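Local coordinates for AOC_like domain-containing protein (Frankia sp. Cc1.17, PDB 7DVI) that catalyses an exo-selective intermolecular Diels–Alder reaction on non-natural substrates and has a beta-barrel of the allene oxide cyclase-like family, at residues A[75-78]-A[79-83]; A[103-106]-A[107-110]. All blocks are in the same frame, centred on the assembly; numbering follows the deposited sequence.

In the fold
Interactions 1 and 2 lie in series along the chain, their centres about 11 Å apart, and meet where strand 82-92 begins and its barrel neighbour 95-104 ends. Interaction 1 closes the hairpin of strands 63-76 and 82-92, far from the chain centre and against the second subunit; interaction 2 turns strand 95-104 into a short helix, touched by no other chain. The two are partly buried in different ways: the hairpin has an exposed turn, whereas Phe105 and Val108 are buried. Cross-strand bonds and a ring face hold the first; helical bonds and an N-cap hold the second. Asp104 OD1 and Val82 N, 3.1 Å apart, join them.

Interaction 1: A[75-78]-A[79-83]; sequences YKKV and GGAVL. With EDO (1,2-ethanediol), chain D.
Tyr75 and Leu83 face each other as an antiparallel hydrogen-bonded pair in the beta hairpin of strands 63-76 and 82-92, whose tip is a type I turn from Lys77 to Gly80 followed by a classic G1 bulge. Leu83 N reaches Tyr75 O at 2.8 Å, and Tyr75 N returns a longer bond to a lone pair of Leu83 O. Nearer the tip, Lys77 N donates to Ala81 O at 2.9 Å, while Gly80 N closes the turn on Lys77 O at 2.7 Å, standing above that carbonyl's plane. Gly80 has a positive phi (99°), a backbone shape in which any side chain would collide with the carbonyl oxygen of Gly79. The side-chain contact is a CH-pi one: Leu83 CB sits over the ring centre of Tyr75, 3.5 Å from the centroid and almost on its normal. The first torsion of Tyr75 (chi1 65°) places CG between backbone N and carbonyl carbon and lays the ring alongside Leu83. At the far end, O2 of a 1,2-ethanediol (chain D), probably from the crystallisation liquor, donates to Tyr75 OH at 2.6 Å. Bends at chi2 and chi3 carry Lys77 past its neighbours, with CG 4.1 Å from Leu83 CD2 and CE as far from Ala81 CB. Putting an alanine at Tyr75 removes both ring and hydroxyl, which would probably uncover Leu83 CB and leave Asp129 OD2 of the second subunit without the hydroxyl it bonds. That aspartate also forms a salt bridge with Lys77 NZ, as does the terminal carboxylate of Gly151 of the same subunit. Within the chain, Trp102 of strand 95-104 meets the Tyr75 ring edge-to-face and packs on Leu83, setting the hairpin against the next strand of the barrel.

Interaction 2: A[103-106]-A[107-110]; sequences ADFN and DVKN. With EDO (1,2-ethanediol), chain L.
Phe105 and Lys109 lie one helical turn apart, and the ring of one and the aliphatic stem of the other meet obliquely. Lys109 CD lies 3.9 Å from Phe105 CE2. Phe105 holds CG opposite its own amide nitrogen (chi1 -158°), which swings the ring back to the Lys109 stem, while a bend at chi3 (-66°) turns the lysine's end toward Asn106. There a water takes a bond from Lys109 NZ at 2.7 Å and gives one to Asn106 OD1 at 2.5 Å, linking the two side chains; the ammonium has a further partner in Val41 O. The backbone beneath is the short helix 105-109, begun directly from strand 95-104 with Asp104 as N-cap. Asp104 OD1 receives Asn106 N at 2.9 Å from above the carboxylate plane, and Asp104 O accepts Val108 N at 3.1 Å. Asp104 OD2 stands 4.2 Å from Asp107 OD1, a like-charged approach that may be mildly unfavourable. Val108 turns CG2 inward to Ala103 CB, and both residues pack against Tyr86 and Val114 of the flanking strands. At the C-terminal end, Asn110 N bonds to Asn106 O, and the Asn110 carboxamide bonds both hydroxyls of an ethanediol (chain L), ND2 donating to O1 at 2.7 Å and OD1 accepting from O2 over a longer 3.2 Å.

Interaction 1: A[75-78]-A[79-83]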
loop_
_atom_site.group_PDB
_atom_site.type_symbol
_atom_site.label_atom_id
_atom_site.label_comp_id
_atom_site.label_asym_id
_atom_site.label_seq_id
_atom_site.Cartn_x
_atom_site.Cartn_y
_atom_site.Cartn_z
ATOM N N TYR A 75 5.909 13.236 -2.101
ATOM C CA TYR A 75 7.198 13.262 -2.840
ATOM C C TYR A 75 6.959 13.320 -4.342
ATOM O O TYR A 75 5.836 13.006 -4.789
ATOM C CB TYR A 75 8.073 12.053 -2.494
ATOM C CG TYR A 75 7.549 10.685 -2.892
ATOM C CD1 TYR A 75 6.819 9.893 -2.014
ATOM C CD2 TYR A 75 7.917 10.113 -4.094
ATOM C CE1 TYR A 75 6.414 8.609 -2.349
ATOM C CE2 TYR A 75 7.525 8.840 -4.454
ATOM C CZ TYR A 75 6.759 8.081 -3.577
ATOM O OH TYR A 75 6.411 6.839 -4.009
ATOM N N LYS A 76 8.013 13.725 -5.082
ATOM C CA LYS A 76 7.990 13.816 -6.562
ATOM C C LYS A 76 9.045 12.864 -7.125
ATOM O O LYS A 76 10.101 12.641 -6.515
ATOM C CB LYS A 76 8.158 15.267 -7.028
ATOM C CG LYS A 76 7.102 16.222 -6.498
ATOM C CD LYS A 76 7.222 17.643 -7.026
ATOM C CE LYS A 76 6.725 18.699 -6.054
ATOM N NZ LYS A 76 6.693 20.051 -6.667
ATOM N N LYS A 77 8.710 12.251 -8.231
ATOM C CA LYS A 77 9.651 11.362 -8.919
ATOM C C LYS A 77 10.334 12.116 -10.073
ATOM O O LYS A 77 9.733 13.066 -10.620
ATOM C CB LYS A 77 8.870 10.163 -9.430
ATOM C CG LYS A 77 8.426 9.247 -8.288
ATOM C CD LYS A 77 8.553 7.803 -8.607
ATOM C CE LYS A 77 7.507 7.401 -9.601
ATOM N NZ LYS A 77 7.796 6.042 -10.095
ATOM N N VAL A 78 11.459 11.573 -10.509
ATOM C CA VAL A 78 12.300 12.135 -11.614
ATOM C C VAL A 78 11.437 12.296 -12.863
ATOM O O VAL A 78 11.445 13.363 -13.442
ATOM C CB VAL A 78 13.540 11.266 -11.887
ATOM C CG1 VAL A 78 14.384 11.138 -10.651
ATOM C CG2 VAL A 78 13.179 9.892 -12.377
ATOM N N GLY A 79 10.657 11.283 -13.192
ATOM C CA GLY A 79 9.669 11.268 -14.274
ATOM C C GLY A 79 8.499 12.229 -14.085
ATOM O O GLY A 79 7.703 12.271 -15.001
ATOM N N GLY A 80 8.377 12.943 -12.961
ATOM C CA GLY A 80 7.330 13.970 -12.768
ATOM C C GLY A 80 6.098 13.519 -11.962
ATOM O O GLY A 80 5.227 14.367 -11.747
ATOM N N ALA A 81 5.965 12.250 -11.568
ATOM C CA ALA A 81 4.809 11.800 -10.758
ATOM C C ALA A 81 4.850 12.558 -9.433
ATOM O O ALA A 81 5.961 12.835 -8.856
ATOM C CB ALA A 81 4.802 10.293 -10.567
ATOM N N VAL A 82 3.661 12.929 -8.968
ATOM C CA VAL A 82 3.457 13.640 -7.683
ATOM C C VAL A 82 2.694 12.690 -6.723
ATOM O O VAL A 82 1.474 12.553 -6.779
ATOM C CB VAL A 82 2.776 14.998 -7.901
ATOM C CG1 VAL A 82 2.554 15.715 -6.575
ATOM C CG2 VAL A 82 3.562 15.892 -8.889
ATOM N N LEU A 83 3.446 12.024 -5.871
ATOM C CA LEU A 83 2.931 10.911 -5.061
ATOM C C LEU A 83 2.302 11.512 -3.803
ATOM O O LEU A 83 2.935 12.308 -3.057
ATOM C CB LEU A 83 4.042 9.894 -4.793
ATOM C CG LEU A 83 4.146 8.749 -5.798
ATOM C CD1 LEU A 83 2.919 7.853 -5.817
ATOM C CD2 LEU A 83 4.427 9.271 -7.206
HETATM C C1 EDO D . 4.465 4.304 -4.062
HETATM O O1 EDO D . 3.858 3.184 -4.611
HETATM C C2 EDO D . 5.430 3.882 -3.044
HETATM O O2 EDO D . 5.958 4.950 -2.263
#

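Interaction 2: A[103-106]-A[107-110]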
loop_
_atom_site.group_PDB
_atom_site.type_symbol
_atom_site.label_atom_id
_atom_site.label_comp_id
_atom_site.label_asym_id
_atom_site.label_seq_id
_atom_site.Cartn_x
_atom_site.Cartn_y
_atom_site.Cartn_z
ATOM N N ALA A 103 -1.678 7.680 -4.603
ATOM C CA ALA A 103 -2.144 8.107 -5.928
ATOM C C ALA A 103 -1.130 9.131 -6.508
ATOM O O ALA A 103 -0.529 9.946 -5.757
ATOM C CB ALA A 103 -3.524 8.696 -5.794
ATOM N N ASP A 104 -0.948 9.055 -7.803
ATOM C CA ASP A 104 -0.245 10.110 -8.586
ATOM C C ASP A 104 -1.208 11.283 -8.752
ATOM O O ASP A 104 -2.264 11.120 -9.408
ATOM C CB ASP A 104 0.249 9.546 -9.915
ATOM C CG ASP A 104 1.059 10.551 -10.755
ATOM O OD1 ASP A 104 1.134 11.766 -10.384
ATOM O OD2 ASP A 104 1.617 10.105 -11.744
ATOM N N PHE A 105 -0.903 12.428 -8.165
ATOM C CA PHE A 105 -1.765 13.635 -8.301
ATOM C C PHE A 105 -1.977 14.029 -9.779
ATOM O O PHE A 105 -3.060 14.577 -10.106
ATOM C CB PHE A 105 -1.245 14.750 -7.412
ATOM C CG PHE A 105 -2.265 15.790 -7.064
ATOM C CD1 PHE A 105 -3.327 15.489 -6.229
ATOM C CD2 PHE A 105 -2.151 17.081 -7.552
ATOM C CE1 PHE A 105 -4.253 16.458 -5.874
ATOM C CE2 PHE A 105 -3.073 18.048 -7.199
ATOM C CZ PHE A 105 -4.136 17.733 -6.379
ATOM N N ASN A 106 -1.069 13.643 -10.667
ATOM C CA ASN A 106 -1.183 13.910 -12.125
ATOM C C ASN A 106 -2.312 13.057 -12.682
ATOM O O ASN A 106 -3.147 13.623 -13.412
ATOM C CB ASN A 106 0.151 13.703 -12.842
ATOM C CG ASN A 106 1.157 14.764 -12.435
ATOM O OD1 ASN A 106 0.773 15.878 -12.114
ATOM N ND2 ASN A 106 2.428 14.415 -12.405
ATOM N N ASP A 107 -2.380 11.776 -12.277
ATOM C CA ASP A 107 -3.456 10.832 -12.662
ATOM C C ASP A 107 -4.779 11.404 -12.168
ATOM O O ASP A 107 -5.774 11.436 -12.928
ATOM C CB ASP A 107 -3.186 9.441 -12.086
ATOM C CG ASP A 107 -2.239 8.619 -12.926
ATOM O OD1 ASP A 107 -1.841 9.125 -13.980
ATOM O OD2 ASP A 107 -1.948 7.471 -12.538
ATOM N N VAL A 108 -4.785 11.910 -10.938
ATOM C CA VAL A 108 -5.997 12.533 -10.357
ATOM C C VAL A 108 -6.486 13.641 -11.295
ATOM O O VAL A 108 -7.650 13.581 -11.757
ATOM C CB VAL A 108 -5.751 13.074 -8.945
ATOM C CG1 VAL A 108 -6.985 13.816 -8.446
ATOM C CG2 VAL A 108 -5.367 11.962 -7.968
ATOM N N LYS A 109 -5.645 14.643 -11.526
ATOM C CA LYS A 109 -6.008 15.840 -12.331
ATOM C C LYS A 109 -6.422 15.442 -13.755
ATOM O O LYS A 109 -7.323 16.096 -14.286
ATOM C CB LYS A 109 -4.840 16.814 -12.344
ATOM C CG LYS A 109 -4.587 17.432 -10.987
ATOM C CD LYS A 109 -3.630 18.586 -11.004
ATOM C CE LYS A 109 -2.223 18.218 -11.378
ATOM N NZ LYS A 109 -1.402 19.441 -11.565
ATOM N N ASN A 110 -5.792 14.426 -14.342
ATOM C CA ASN A 110 -6.027 14.001 -15.744
ATOM C C ASN A 110 -7.218 13.033 -15.872
ATOM O O ASN A 110 -7.323 12.415 -16.954
ATOM C CB ASN A 110 -4.764 13.369 -16.332
ATOM C CG ASN A 110 -3.634 14.369 -16.512
ATOM O OD1 ASN A 110 -2.457 13.992 -16.512
ATOM N ND2 ASN A 110 -3.973 15.645 -16.589
HETATM C C1 EDO L . -1.131 17.338 -14.666
HETATM O O1 EDO L . -2.189 17.357 -15.606
HETATM C C2 EDO L . 0.130 17.035 -15.343
HETATM O O2 EDO L . -0.087 16.201 -16.466
HETATM O O HOH W 1 0.738 17.934 -10.771
#